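Local coordinates for beta-phenylalanine aminotransferase (Variovorax paradoxus, PDB 4AO9), which probably catalyses the pyridoxal-5'-phosphate-dependent transfer of the amino group of beta-phenylalanine to a keto acid acceptor, as a class III aminotransferase, at residues 142-152 with 294-305; 229-237 with 372-381. All coordinates share one frame; numbering follows the deposited sequence.

Interaction 1: residues 142-152 with 294-305; sequences QIEQLRFTNSG and SFGAFGGRADVM. With PLP (pyridoxal-5'-phosphate), chain C.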
ATOM      1  N   GLN A 142       5.889 -15.095  17.880  1.00 11.25           N
ATOM      2  CA  GLN A 142       4.498 -14.722  18.166  1.00 10.97           C
ATOM      3  C   GLN A 142       3.668 -14.615  16.886  1.00 10.80           C
ATOM      4  O   GLN A 142       2.440 -14.479  16.940  1.00 10.88           O
ATOM      5  CB  GLN A 142       4.419 -13.408  18.957  1.00 11.30           C
ATOM      6  CG  GLN A 142       4.859 -12.167  18.176  1.00 11.13           C
ATOM      7  CD  GLN A 142       6.344 -11.863  18.301  1.00 10.31           C
ATOM      8  OE1 GLN A 142       7.202 -12.743  18.170  1.00 11.52           O
ATOM      9  NE2 GLN A 142       6.653 -10.592  18.552  1.00 11.01           N
ATOM     10  N   ILE A 143       4.349 -14.687  15.741  1.00 10.36           N
ATOM     11  CA  ILE A 143       3.672 -14.723  14.444  1.00 10.35           C
ATOM     12  C   ILE A 143       3.686 -16.174  13.955  1.00 10.18           C
ATOM     13  O   ILE A 143       4.724 -16.689  13.512  1.00 11.38           O
ATOM     14  CB  ILE A 143       4.348 -13.776  13.433  1.00  9.81           C
ATOM     15  CG1 ILE A 143       4.281 -12.332  13.950  1.00  9.76           C
ATOM     16  CG2 ILE A 143       3.712 -13.919  12.050  1.00 10.86           C
ATOM     17  CD1 ILE A 143       5.052 -11.332  13.095  1.00 11.23           C
ATOM     18  N   GLU A 144       2.548 -16.849  14.099  1.00 10.23           N
ATOM     19  CA  GLU A 144       2.423 -18.260  13.713  1.00 10.12           C
ATOM     20  C   GLU A 144       2.181 -18.379  12.216  1.00 10.05           C
ATOM     21  O   GLU A 144       2.727 -19.281  11.561  1.00 10.74           O
ATOM     22  CB  GLU A 144       1.300 -18.953  14.494  1.00 10.93           C
ATOM     23  CG  GLU A 144       1.577 -18.971  15.987  1.00 12.91           C
ATOM     24  CD  GLU A 144       0.475 -19.574  16.829  1.00 16.80           C
ATOM     25  OE1 GLU A 144      -0.660 -19.800  16.354  1.00 14.43           O
ATOM     26  OE2 GLU A 144       0.775 -19.862  18.013  1.00 22.83           O
ATOM     27  N   GLN A 145       1.322 -17.503  11.694  1.00  9.23           N
ATOM     28  CA  GLN A 145       1.160 -17.320  10.250  1.00  9.03           C
ATOM     29  C   GLN A 145       0.991 -15.841   9.975  1.00  8.30           C
ATOM     30  O   GLN A 145       0.615 -15.077  10.866  1.00  8.48           O
ATOM     31  CB  GLN A 145      -0.071 -18.042   9.726  1.00  9.30           C
ATOM     32  CG  GLN A 145      -0.036 -19.550   9.872  1.00 10.35           C
ATOM     33  CD  GLN A 145      -1.231 -20.186   9.216  1.00 12.92           C
ATOM     34  OE1 GLN A 145      -2.338 -19.646   9.251  1.00 14.22           O
ATOM     35  NE2 GLN A 145      -1.010 -21.320   8.579  1.00 15.86           N
ATOM     36  N   LEU A 146       1.274 -15.437   8.737  1.00  8.20           N
ATOM     37  CA  LEU A 146       1.153 -14.033   8.339  1.00  7.65           C
ATOM     38  C   LEU A 146       0.615 -13.920   6.929  1.00  7.71           C
ATOM     39  O   LEU A 146       0.537 -14.918   6.206  1.00  8.45           O
ATOM     40  CB  LEU A 146       2.511 -13.321   8.422  1.00  8.37           C
ATOM     41  CG  LEU A 146       3.670 -13.827   7.554  1.00  8.71           C
ATOM     42  CD1 LEU A 146       3.551 -13.398   6.087  1.00 10.50           C
ATOM     43  CD2 LEU A 146       5.010 -13.345   8.107  1.00 11.27           C
ATOM     44  N   ARG A 147       0.231 -12.700   6.559  1.00  7.60           N
ATOM     45  CA  ARG A 147       0.024 -12.325   5.161  1.00  7.46           C
ATOM     46  C   ARG A 147       0.768 -11.021   4.894  1.00  7.49           C
ATOM     47  O   ARG A 147       0.938 -10.204   5.800  1.00  7.65           O
ATOM     48  CB  ARG A 147      -1.462 -12.173   4.844  1.00  7.98           C
ATOM     49  CG  ARG A 147      -2.223 -13.497   4.894  1.00  8.06           C
ATOM     50  CD  ARG A 147      -3.695 -13.283   4.722  1.00  8.75           C
ATOM     51  NE  ARG A 147      -4.093 -12.956   3.351  1.00  9.57           N
ATOM     52  CZ  ARG A 147      -4.507 -13.823   2.431  1.00  9.26           C
ATOM     53  NH1 ARG A 147      -4.539 -15.137   2.665  1.00 10.24           N
ATOM     54  NH2 ARG A 147      -4.893 -13.357   1.248  1.00  9.94           N
ATOM     55  N   PHE A 148       1.210 -10.836   3.656  1.00  7.39           N
ATOM     56  CA  PHE A 148       1.900  -9.617   3.244  1.00  7.28           C
ATOM     57  C   PHE A 148       0.929  -8.578   2.708  1.00  6.87           C
ATOM     58  O   PHE A 148      -0.116  -8.907   2.123  1.00  7.25           O
ATOM     59  CB  PHE A 148       2.919  -9.931   2.150  1.00  7.04           C
ATOM     60  CG  PHE A 148       4.011 -10.851   2.596  1.00  7.86           C
ATOM     61  CD1 PHE A 148       4.936 -10.440   3.551  1.00 10.42           C
ATOM     62  CD2 PHE A 148       4.138 -12.109   2.031  1.00  8.09           C
ATOM     63  CE1 PHE A 148       5.969 -11.289   3.955  1.00 10.49           C
ATOM     64  CE2 PHE A 148       5.169 -12.971   2.433  1.00 10.08           C
ATOM     65  CZ  PHE A 148       6.071 -12.565   3.396  1.00  9.35           C
ATOM     66  N   THR A 149       1.293  -7.321   2.925  1.00  6.62           N
ATOM     67  CA  THR A 149       0.563  -6.185   2.406  1.00  6.86           C
ATOM     68  C   THR A 149       1.548  -5.254   1.702  1.00  6.95           C
ATOM     69  O   THR A 149       2.756  -5.531   1.646  1.00  7.72           O
ATOM     70  CB  THR A 149      -0.155  -5.419   3.538  1.00  6.45           C
ATOM     71  OG1 THR A 149       0.833  -4.918   4.449  1.00  7.98           O
ATOM     72  CG2 THR A 149      -1.115  -6.321   4.297  1.00  7.62           C
ATOM     73  N   ASN A 150       1.047  -4.126   1.211  1.00  7.82           N
ATOM     74  CA  ASN A 150       1.896  -3.180   0.496  1.00  8.59           C
ATOM     75  C   ASN A 150       2.395  -2.008   1.316  1.00  8.65           C
ATOM     76  O   ASN A 150       3.110  -1.139   0.808  1.00 10.05           O
ATOM     77  CB  ASN A 150       1.147  -2.683  -0.737  1.00  9.13           C
ATOM     78  CG  ASN A 150       0.685  -3.822  -1.591  1.00  9.68           C
ATOM     79  OD1 ASN A 150       1.513  -4.504  -2.201  1.00 11.14           O
ATOM     80  ND2 ASN A 150      -0.609  -4.128  -1.549  1.00 11.33           N
ATOM     81  N   SER A 151       2.012  -1.972   2.590  1.00  7.55           N
ATOM     82  CA  SER A 151       2.372  -0.879   3.490  1.00  7.52           C
ATOM     83  C   SER A 151       2.030  -1.283   4.918  1.00  6.78           C
ATOM     84  O   SER A 151       1.236  -2.206   5.156  1.00  6.33           O
ATOM     85  CB  SER A 151       1.602   0.401   3.138  1.00  7.65           C
ATOM     86  OG  SER A 151       0.207   0.214   3.367  1.00  7.42           O
ATOM     87  N   GLY A 152       2.641  -0.574   5.860  1.00  6.87           N
ATOM     88  CA  GLY A 152       2.293  -0.708   7.280  1.00  7.06           C
ATOM     89  C   GLY A 152       0.851  -0.299   7.532  1.00  7.21           C
ATOM     90  O   GLY A 152       0.161  -0.927   8.346  1.00  6.91           O
ATOM     91  N   SER A 294       8.577  -1.523  -1.015  1.00 12.35           N
ATOM     92  CA  SER A 294       7.211  -1.418  -0.477  1.00 12.24           C
ATOM     93  C   SER A 294       6.852  -2.700   0.253  1.00 11.40           C
ATOM     94  O   SER A 294       7.049  -3.801  -0.274  1.00 11.78           O
ATOM     95  CB  SER A 294       6.211  -1.209  -1.610  1.00 12.67           C
ATOM     96  OG  SER A 294       6.196  -2.336  -2.476  1.00 16.13           O
ATOM     97  N   PHE A 295       6.352  -2.573   1.476  1.00 10.15           N
ATOM     98  CA  PHE A 295       6.132  -3.763   2.294  1.00  9.04           C
ATOM     99  C   PHE A 295       5.293  -3.492   3.526  1.00  8.22           C
ATOM    100  O   PHE A 295       5.406  -2.419   4.132  1.00  8.85           O
ATOM    101  CB  PHE A 295       7.488  -4.314   2.773  1.00  9.49           C
ATOM    102  CG  PHE A 295       7.365  -5.469   3.717  1.00 10.24           C
ATOM    103  CD1 PHE A 295       7.276  -6.763   3.219  1.00 10.97           C
ATOM    104  CD2 PHE A 295       7.323  -5.268   5.098  1.00 11.12           C
ATOM    105  CE1 PHE A 295       7.134  -7.843   4.077  1.00 12.93           C
ATOM    106  CE2 PHE A 295       7.152  -6.349   5.966  1.00 13.28           C
ATOM    107  CZ  PHE A 295       7.070  -7.631   5.448  1.00 13.17           C
ATOM    108  N   GLY A 296       4.472  -4.479   3.891  1.00  7.14           N
ATOM    109  CA  GLY A 296       3.926  -4.599   5.245  1.00  6.42           C
ATOM    110  C   GLY A 296       3.566  -6.059   5.475  1.00  6.42           C
ATOM    111  O   GLY A 296       3.566  -6.870   4.535  1.00  6.96           O
ATOM    112  N   ALA A 297       3.287  -6.415   6.723  1.00  6.51           N
ATOM    113  CA  ALA A 297       2.759  -7.759   7.025  1.00  6.36           C
ATOM    114  C   ALA A 297       1.943  -7.705   8.293  1.00  6.90           C
ATOM    115  O   ALA A 297       2.190  -6.887   9.169  1.00  6.81           O
ATOM    116  CB  ALA A 297       3.887  -8.812   7.160  1.00  7.49           C
ATOM    117  N   PHE A 298       0.928  -8.547   8.363  1.00  6.73           N
ATOM    118  CA  PHE A 298       0.218  -8.761   9.619  1.00  7.65           C
ATOM    119  C   PHE A 298       0.167 -10.244   9.873  1.00  7.59           C
ATOM    120  O   PHE A 298       0.054 -11.040   8.941  1.00  7.40           O
ATOM    121  CB  PHE A 298      -1.188  -8.131   9.620  1.00  8.07           C
ATOM    122  CG  PHE A 298      -2.194  -8.808   8.713  1.00  8.29           C
ATOM    123  CD1 PHE A 298      -2.161  -8.617   7.334  1.00 10.36           C
ATOM    124  CD2 PHE A 298      -3.222  -9.593   9.256  1.00  9.90           C
ATOM    125  CE1 PHE A 298      -3.111  -9.226   6.493  1.00 10.99           C
ATOM    126  CE2 PHE A 298      -4.167 -10.205   8.429  1.00 11.58           C
ATOM    127  CZ  PHE A 298      -4.111 -10.021   7.054  1.00 11.15           C
ATOM    128  N   GLY A 299       0.284 -10.626  11.141  1.00  7.66           N
ATOM    129  CA  GLY A 299       0.215 -12.039  11.490  1.00  8.14           C
ATOM    130  C   GLY A 299       0.075 -12.221  12.979  1.00  7.99           C
ATOM    131  O   GLY A 299      -0.031 -11.240  13.732  1.00  8.75           O
ATOM    132  N   GLY A 300       0.083 -13.476  13.404  1.00  7.94           N
ATOM    133  CA  GLY A 300      -0.082 -13.774  14.822  1.00  7.98           C
ATOM    134  C   GLY A 300      -0.679 -15.147  14.970  1.00  8.28           C
ATOM    135  O   GLY A 300      -0.270 -16.079  14.289  1.00  8.92           O
ATOM    136  N   ARG A 301      -1.660 -15.272  15.852  1.00  8.46           N
ATOM    137  CA  ARG A 301      -2.307 -16.561  16.123  1.00  9.35           C
ATOM    138  C   ARG A 301      -2.852 -17.199  14.858  1.00  9.55           C
ATOM    139  O   ARG A 301      -3.571 -16.555  14.098  1.00  9.72           O
ATOM    140  CB  ARG A 301      -3.467 -16.368  17.095  1.00 10.14           C
ATOM    141  CG  ARG A 301      -3.074 -16.133  18.523  1.00  9.57           C
ATOM    142  CD  ARG A 301      -4.233 -15.527  19.320  1.00 10.90           C
ATOM    143  NE  ARG A 301      -5.435 -16.374  19.293  1.00 10.75           N
ATOM    144  CZ  ARG A 301      -6.538 -16.117  19.998  1.00 10.25           C
ATOM    145  NH1 ARG A 301      -6.567 -15.059  20.797  1.00 11.77           N
ATOM    146  NH2 ARG A 301      -7.604 -16.911  19.909  1.00 12.64           N
ATOM    147  N   ALA A 302      -2.522 -18.471  14.645  1.00 10.41           N
ATOM    148  CA  ALA A 302      -3.032 -19.213  13.498  1.00 10.79           C
ATOM    149  C   ALA A 302      -4.567 -19.259  13.464  1.00 10.37           C
ATOM    150  O   ALA A 302      -5.161 -19.189  12.382  1.00  9.95           O
ATOM    151  CB  ALA A 302      -2.446 -20.623  13.476  1.00 11.61           C
ATOM    152  N   ASP A 303      -5.218 -19.331  14.623  1.00 10.60           N
ATOM    153  CA  ASP A 303      -6.683 -19.397  14.618  1.00 11.64           C
ATOM    154  C   ASP A 303      -7.339 -18.093  14.178  1.00 11.22           C
ATOM    155  O   ASP A 303      -8.418 -18.114  13.594  1.00 12.30           O
ATOM    156  CB  ASP A 303      -7.277 -19.946  15.940  1.00 12.39           C
ATOM    157  CG  ASP A 303      -7.015 -19.049  17.148  1.00 13.83           C
ATOM    158  OD1 ASP A 303      -6.069 -18.238  17.124  1.00 14.10           O
ATOM    159  OD2 ASP A 303      -7.760 -19.175  18.150  1.00 16.44           O
ATOM    160  N   VAL A 304      -6.676 -16.961  14.414  1.00 10.08           N
ATOM    161  CA  VAL A 304      -7.177 -15.680  13.909  1.00  9.69           C
ATOM    162  C   VAL A 304      -6.857 -15.555  12.421  1.00  9.46           C
ATOM    163  O   VAL A 304      -7.711 -15.136  11.619  1.00 10.02           O
ATOM    164  CB  VAL A 304      -6.606 -14.486  14.718  1.00  9.04           C
ATOM    165  CG1 VAL A 304      -7.051 -13.149  14.117  1.00  9.40           C
ATOM    166  CG2 VAL A 304      -7.049 -14.594  16.191  1.00  9.86           C
ATOM    167  N   MET A 305      -5.634 -15.918  12.042  1.00  9.63           N
ATOM    168  CA  MET A 305      -5.232 -15.839  10.637  1.00  9.40           C
ATOM    169  C   MET A 305      -6.036 -16.792   9.742  1.00  9.61           C
ATOM    170  O   MET A 305      -6.149 -16.564   8.528  1.00  9.66           O
ATOM    171  CB  MET A 305      -3.731 -16.086  10.494  1.00  9.72           C
ATOM    172  CG  MET A 305      -2.862 -14.982  11.120  1.00 10.17           C
ATOM    173  SD  MET A 305      -3.219 -13.314  10.489  1.00  9.76           S
ATOM    174  CE  MET A 305      -2.700 -13.474   8.770  1.00 10.93           C
TER
HETATM  175  N1  PLP C1267       2.889   2.113  12.177  1.00  8.34           N
HETATM  176  C2  PLP C1267       4.054   2.595  12.608  1.00  8.62           C
HETATM  177  C2A PLP C1267       4.372   2.427  14.095  1.00 10.22           C
HETATM  178  C3  PLP C1267       4.939   3.209  11.716  1.00 10.24           C
HETATM  179  O3  PLP C1267       6.023   3.638  12.153  1.00 13.15           O
HETATM  180  C4  PLP C1267       4.630   3.343  10.352  1.00 10.83           C
HETATM  181  C4A PLP C1267       5.577   3.991   9.323  1.00 14.84           C
HETATM  182  C5  PLP C1267       3.367   2.845   9.960  1.00  8.01           C
HETATM  183  C6  PLP C1267       2.528   2.240  10.896  1.00  8.33           C
HETATM  184  C5A PLP C1267       2.886   2.948   8.500  1.00  9.58           C
HETATM  185  O4P PLP C1267       3.593   2.245   7.567  1.00  8.23           O
HETATM  186  P   PLP C1267       3.489   2.741   6.038  1.00  9.08           P
HETATM  187  O1P PLP C1267       4.125   4.181   5.972  1.00  9.42           O
HETATM  188  O2P PLP C1267       1.977   2.808   5.624  1.00  9.24           O
HETATM  189  O3P PLP C1267       4.204   1.705   5.237  1.00  9.12           O
HETATM  190  O   HOH W   1      -3.365 -20.257  17.088  1.00 19.07           O
HETATM  191  O   HOH W   2      -4.608 -20.717   9.882  1.00 17.10           O
HETATM  192  O   HOH W   3       4.392  -4.379  -1.892  1.00 12.98           O
HETATM  193  O   HOH W   4       5.888  -0.333   5.923  1.00 13.53           O
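Arg147 and Phe298 face each other in mid-strand and exchange two backbone bonds, Arg147 N to Phe298 O at 2.9 Å and Phe298 N to Arg147 O at 3.1 Å. Thr149 with Gly296 forms the next hydrogen-bonded antiparallel pair, while Glu144 and Gln145 both face Gly300 in a classic beta bulge. A CB on Gly296 would collide with Thr149 OG1 and Ser151 O, which hem that position in, and one on Gly299 with Gln145 O.

Among the polar side chains, Glu144 OE1 receives Ala302 N at 2.9 Å and 175°, on the anti side and somewhat out of the carboxylate plane, taking up an N-H in the first turn of helix 302-305. Thr149 OG1, set between its backbone N and carbonyl carbon (chi1 62°), turns along its own chain to Ser151 O at 2.8 Å.

Apolar contacts divide between the two sheet faces. On one, the rings of Phe148 and Phe295 meet rim to rim: Phe148 CD1 lies 3.4 Å from Phe295 CE1, with the planes 59° apart, and Leu146 CD1 sits 3.7 Å above the centre of the Phe148 ring. On the other, Phe298 lies alongside Arg147, Phe298 CE1 3.8 Å from Arg147 CB, and Thr149 CG2 abuts the Phe298 ring edge. The Arg147 guanidinium continues to His317 and to Asn59 of the second subunit.

The cofactor phosphate is met just past the strand, at the start of helix 152-167: Gly152 N bonds to PLP O3P at 2.8 Å, and a water bridges that oxygen to Phe295 O. A strand at the edge of this chain's sheet, paired with antiparallel strand 296-300 and leading into a phosphate-binding helix N-terminus, is characteristic of the large domain of fold-type I PLP enzymes.

Interaction 2: residues 229-237 with 372-381; sequences MQGASGCIP and TGIGSLMNAH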
ATOM      1  N   MET A 229       6.693   1.170  21.659  1.00  9.04           N
ATOM      2  CA  MET A 229       7.300   2.490  21.814  1.00  9.06           C
ATOM      3  C   MET A 229       6.673   3.330  20.722  1.00  9.31           C
ATOM      4  O   MET A 229       6.713   2.932  19.552  1.00 10.10           O
ATOM      5  CB  MET A 229       8.823   2.440  21.606  1.00  9.39           C
ATOM      6  CG  MET A 229       9.478   3.821  21.645  1.00 10.12           C
ATOM      7  SD  MET A 229      11.100   3.930  20.847  1.00 13.56           S
ATOM      8  CE  MET A 229      10.598   3.980  19.122  1.00 13.93           C
ATOM      9  N   GLN A 230       6.068   4.459  21.077  1.00  8.55           N
ATOM     10  CA  GLN A 230       5.493   5.319  20.038  1.00  9.21           C
ATOM     11  C   GLN A 230       6.599   5.957  19.220  1.00  9.62           C
ATOM     12  O   GLN A 230       7.579   6.475  19.763  1.00 10.32           O
ATOM     13  CB  GLN A 230       4.581   6.378  20.624  1.00  8.79           C
ATOM     14  CG  GLN A 230       3.259   5.817  21.104  1.00  9.27           C
ATOM     15  CD  GLN A 230       2.285   6.898  21.508  1.00  9.31           C
ATOM     16  OE1 GLN A 230       2.665   8.038  21.802  1.00 10.77           O
ATOM     17  NE2 GLN A 230       1.015   6.548  21.538  1.00  8.53           N
ATOM     18  N   GLY A 231       6.438   5.891  17.906  1.00  9.73           N
ATOM     19  CA  GLY A 231       7.446   6.390  16.967  1.00  9.88           C
ATOM     20  C   GLY A 231       7.215   7.842  16.609  1.00 10.41           C
ATOM     21  O   GLY A 231       7.939   8.735  17.067  1.00 11.15           O
ATOM     22  N   ALA A 232       6.208   8.078  15.776  1.00 10.71           N
ATOM     23  CA  ALA A 232       5.886   9.412  15.278  1.00 11.32           C
ATOM     24  C   ALA A 232       5.665  10.461  16.361  1.00 11.72           C
ATOM     25  O   ALA A 232       6.014  11.629  16.167  1.00 12.80           O
ATOM     26  CB  ALA A 232       4.676   9.348  14.342  1.00 11.32           C
ATOM     27  N   SER A 233       5.105  10.058  17.501  1.00 11.01           N
ATOM     28  CA  SER A 233       4.849  11.014  18.581  1.00 11.39           C
ATOM     29  C   SER A 233       6.134  11.472  19.272  1.00 11.00           C
ATOM     30  O   SER A 233       6.094  12.433  20.040  1.00 11.96           O
ATOM     31  CB  SER A 233       3.888  10.450  19.624  1.00 11.88           C
ATOM     32  OG  SER A 233       4.539   9.467  20.413  1.00 13.06           O
ATOM     33  N   GLY A 234       7.249  10.774  19.034  1.00 10.42           N
ATOM     34  CA  GLY A 234       8.553  11.217  19.562  1.00 10.35           C
ATOM     35  C   GLY A 234       9.436  10.180  20.245  1.00 10.91           C
ATOM     36  O   GLY A 234      10.187  10.524  21.173  1.00 11.11           O
ATOM     37  N   CYS A 235       9.372   8.918  19.803  1.00 10.45           N
ATOM     38  CA  CYS A 235      10.157   7.834  20.432  1.00 10.48           C
ATOM     39  C   CYS A 235       9.927   7.782  21.944  1.00 10.44           C
ATOM     40  O   CYS A 235      10.851   7.972  22.750  1.00 11.32           O
ATOM     41  CB  CYS A 235      11.650   7.957  20.110  1.00 10.46           C
ATOM     42  SG  CYS A 235      12.010   7.753  18.372  1.00 11.52           S
ATOM     43  N   ILE A 236       8.675   7.514  22.305  1.00 10.28           N
ATOM     44  CA  ILE A 236       8.232   7.460  23.694  1.00 10.58           C
ATOM     45  C   ILE A 236       8.037   5.993  24.098  1.00 10.78           C
ATOM     46  O   ILE A 236       7.076   5.355  23.674  1.00 10.86           O
ATOM     47  CB  ILE A 236       6.904   8.229  23.884  1.00 10.59           C
ATOM     48  CG1 ILE A 236       7.009   9.650  23.315  1.00 11.14           C
ATOM     49  CG2 ILE A 236       6.503   8.226  25.363  1.00 10.34           C
ATOM     50  CD1 ILE A 236       5.758  10.499  23.489  1.00 13.34           C
ATOM     51  N   PRO A 237       8.955   5.438  24.909  1.00 11.14           N
ATOM     52  CA  PRO A 237       8.816   4.048  25.338  1.00 11.23           C
ATOM     53  C   PRO A 237       7.541   3.794  26.127  1.00 11.27           C
ATOM     54  O   PRO A 237       7.174   4.586  27.010  1.00 11.56           O
ATOM     55  CB  PRO A 237      10.052   3.835  26.232  1.00 11.80           C
ATOM     56  CG  PRO A 237      11.032   4.817  25.696  1.00 11.68           C
ATOM     57  CD  PRO A 237      10.211   6.027  25.407  1.00 12.12           C
ATOM     58  N   THR A 372      14.820  11.027  23.704  1.00 11.65           N
ATOM     59  CA  THR A 372      14.054   9.875  24.182  1.00 11.45           C
ATOM     60  C   THR A 372      14.131   8.741  23.166  1.00 11.29           C
ATOM     61  O   THR A 372      14.349   8.987  21.981  1.00 11.51           O
ATOM     62  CB  THR A 372      12.568  10.239  24.454  1.00 11.87           C
ATOM     63  OG1 THR A 372      11.966  10.799  23.278  1.00 12.00           O
ATOM     64  CG2 THR A 372      12.467  11.251  25.586  1.00 12.59           C
ATOM     65  N   GLY A 373      13.965   7.509  23.627  1.00 11.02           N
ATOM     66  CA  GLY A 373      13.871   6.374  22.716  1.00 11.17           C
ATOM     67  C   GLY A 373      14.505   5.110  23.245  1.00 11.50           C
ATOM     68  O   GLY A 373      14.734   4.975  24.457  1.00 12.24           O
ATOM     69  N   ILE A 374      14.765   4.183  22.326  1.00 11.58           N
ATOM     70  CA  ILE A 374      15.307   2.862  22.632  1.00 11.78           C
ATOM     71  C   ILE A 374      16.262   2.475  21.522  1.00 12.10           C
ATOM     72  O   ILE A 374      15.960   2.666  20.337  1.00 11.59           O
ATOM     73  CB  ILE A 374      14.188   1.780  22.682  1.00 11.66           C
ATOM     74  CG1 ILE A 374      13.155   2.091  23.771  1.00 11.89           C
ATOM     75  CG2 ILE A 374      14.797   0.382  22.902  1.00 12.17           C
ATOM     76  CD1 ILE A 374      11.882   1.243  23.690  1.00 13.38           C
ATOM     77  N   GLY A 375      17.428   1.954  21.884  1.00 12.81           N
ATOM     78  CA  GLY A 375      18.328   1.384  20.885  1.00 13.78           C
ATOM     79  C   GLY A 375      18.680   2.346  19.768  1.00 13.62           C
ATOM     80  O   GLY A 375      19.124   3.461  20.016  1.00 14.29           O
ATOM     81  N   SER A 376      18.414   1.936  18.529  1.00 13.48           N
ATOM     82  CA  SER A 376      18.870   2.687  17.354  1.00 13.12           C
ATOM     83  C   SER A 376      17.919   3.810  16.912  1.00 12.56           C
ATOM     84  O   SER A 376      18.141   4.439  15.872  1.00 12.62           O
ATOM     85  CB  SER A 376      19.132   1.722  16.195  1.00 13.14           C
ATOM     86  OG  SER A 376      17.960   0.963  15.915  1.00 13.69           O
ATOM     87  N   LEU A 377      16.884   4.064  17.716  1.00 11.51           N
ATOM     88  CA  LEU A 377      15.885   5.099  17.430  1.00 11.39           C
ATOM     89  C   LEU A 377      15.780   6.077  18.589  1.00 10.80           C
ATOM     90  O   LEU A 377      15.587   5.674  19.735  1.00 11.07           O
ATOM     91  CB  LEU A 377      14.514   4.473  17.186  1.00 11.32           C
ATOM     92  CG  LEU A 377      14.430   3.370  16.122  1.00 12.06           C
ATOM     93  CD1 LEU A 377      12.999   2.823  16.065  1.00 12.36           C
ATOM     94  CD2 LEU A 377      14.891   3.896  14.774  1.00 13.20           C
ATOM     95  N   MET A 378      15.913   7.368  18.300  1.00 11.12           N
ATOM     96  CA  MET A 378      15.752   8.382  19.348  1.00 11.18           C
ATOM     97  C   MET A 378      15.182   9.671  18.775  1.00 11.15           C
ATOM     98  O   MET A 378      15.120   9.836  17.560  1.00 10.95           O
ATOM     99  CB  MET A 378      17.083   8.638  20.077  1.00 11.37           C
ATOM    100  CG  MET A 378      18.177   9.141  19.166  1.00 11.66           C
ATOM    101  SD  MET A 378      19.843   8.940  19.829  1.00 13.69           S
ATOM    102  CE  MET A 378      20.139   7.217  19.450  1.00 13.96           C
ATOM    103  N   ASN A 379      14.774  10.589  19.640  1.00 11.57           N
ATOM    104  CA  ASN A 379      14.160  11.836  19.196  1.00 11.47           C
ATOM    105  C   ASN A 379      14.538  12.979  20.127  1.00 11.51           C
ATOM    106  O   ASN A 379      14.414  12.843  21.349  1.00 11.62           O
ATOM    107  CB  ASN A 379      12.629  11.670  19.157  1.00 11.35           C
ATOM    108  CG  ASN A 379      11.941  12.531  18.092  1.00 12.38           C
ATOM    109  OD1 ASN A 379      11.266  11.999  17.203  1.00 13.50           O
ATOM    110  ND2 ASN A 379      12.083  13.855  18.184  1.00 11.58           N
ATOM    111  N   ALA A 380      14.988  14.090  19.541  1.00 11.65           N
ATOM    112  CA  ALA A 380      15.288  15.315  20.286  1.00 12.72           C
ATOM    113  C   ALA A 380      13.987  15.960  20.752  1.00 13.62           C
ATOM    114  O   ALA A 380      13.013  16.027  19.994  1.00 14.23           O
ATOM    115  CB  ALA A 380      16.066  16.281  19.410  1.00 12.69           C
ATOM    116  N   HIS A 381      13.961  16.425  22.001  1.00 13.76           N
ATOM    117  CA  HIS A 381      12.826  17.186  22.525  1.00 14.56           C
ATOM    118  C   HIS A 381      13.343  18.341  23.360  1.00 15.13           C
ATOM    119  O   HIS A 381      14.247  18.161  24.171  1.00 16.29           O
ATOM    120  CB  HIS A 381      11.912  16.320  23.399  1.00 14.11           C
ATOM    121  CG  HIS A 381      11.297  15.160  22.675  1.00 14.55           C
ATOM    122  ND1 HIS A 381      10.358  15.315  21.679  1.00 17.65           N
ATOM    123  CD2 HIS A 381      11.484  13.827  22.816  1.00 13.92           C
ATOM    124  CE1 HIS A 381      10.001  14.125  21.228  1.00 14.93           C
ATOM    125  NE2 HIS A 381      10.666  13.206  21.902  1.00 14.14           N
TER
HETATM  126  O   HOH W   5       9.821  10.277  15.717  1.00 15.02           O
HETATM  127  O   HOH W   6       8.513  13.129  16.659  1.00 17.43           O
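Gly234 O is approached by two side chains. His381 NE2 donates to Gly234 O at 2.8 Å and 166°, with the oxygen in the ring plane and the N-H directed at a lone pair in the carbonyl plane. Thr372 OG1 is also 2.8 Å from Gly234 O, but lies 3.1 Å from Cys235 O as well, and its single proton is not assigned to either. Replacing His381 by alanine removes the ring, which is likely to leave Gly234 O without its in-plane donor and to open a gap beside Gly234 CA.

Apolar packing continues along the hairpin. Met229 and Ile374 run alongside one another with their ends pointing opposite ways, Met229 CB 3.9 Å from Ile374 CD1, and the thioether bends at chi3 (77°) to carry Met229 CE within 4.1 Å of Leu377 CD1. Pro237 CG touches Ile374 CG1 at 4.0 Å. Cys235 points at the paired strands, its SG 3.7 Å from Met378 C.

Two hairpins thus pack together: 229-237, with a G1 bulge where Cys235 and Ile236 face Gln230, and 372-381, closed by a type II' turn from Ile374 to Leu377. The contact joins the short hairpin that follows strand 221-226 to the C-terminal three-stranded sheet, an interdomain junction consistent with the fold-type I aminotransferase architecture.

How the interactions relate
Interactions 1 and 2 do not touch: their centres are 24 Å apart and their nearest atoms about 12 Å apart. Along the chain their segments alternate, 142-152 and 229-237 preceding 294-305 and 372-381. Only interaction 1 touches the cofactor; interaction 2 stands one shell back. Interaction 1 supplies Ser151 and Gly152 at the phosphate, and the side chain of its Asn150 comes within about 5 Å of another bound PLP, in keeping with a contact that also reaches the second subunit. In interaction 2 the Leu377 side chain is about 8 Å from a PLP, and Gly231 N bonds to the pocket residue Glu227. No other chain of the assembly touches the segments of interaction 2.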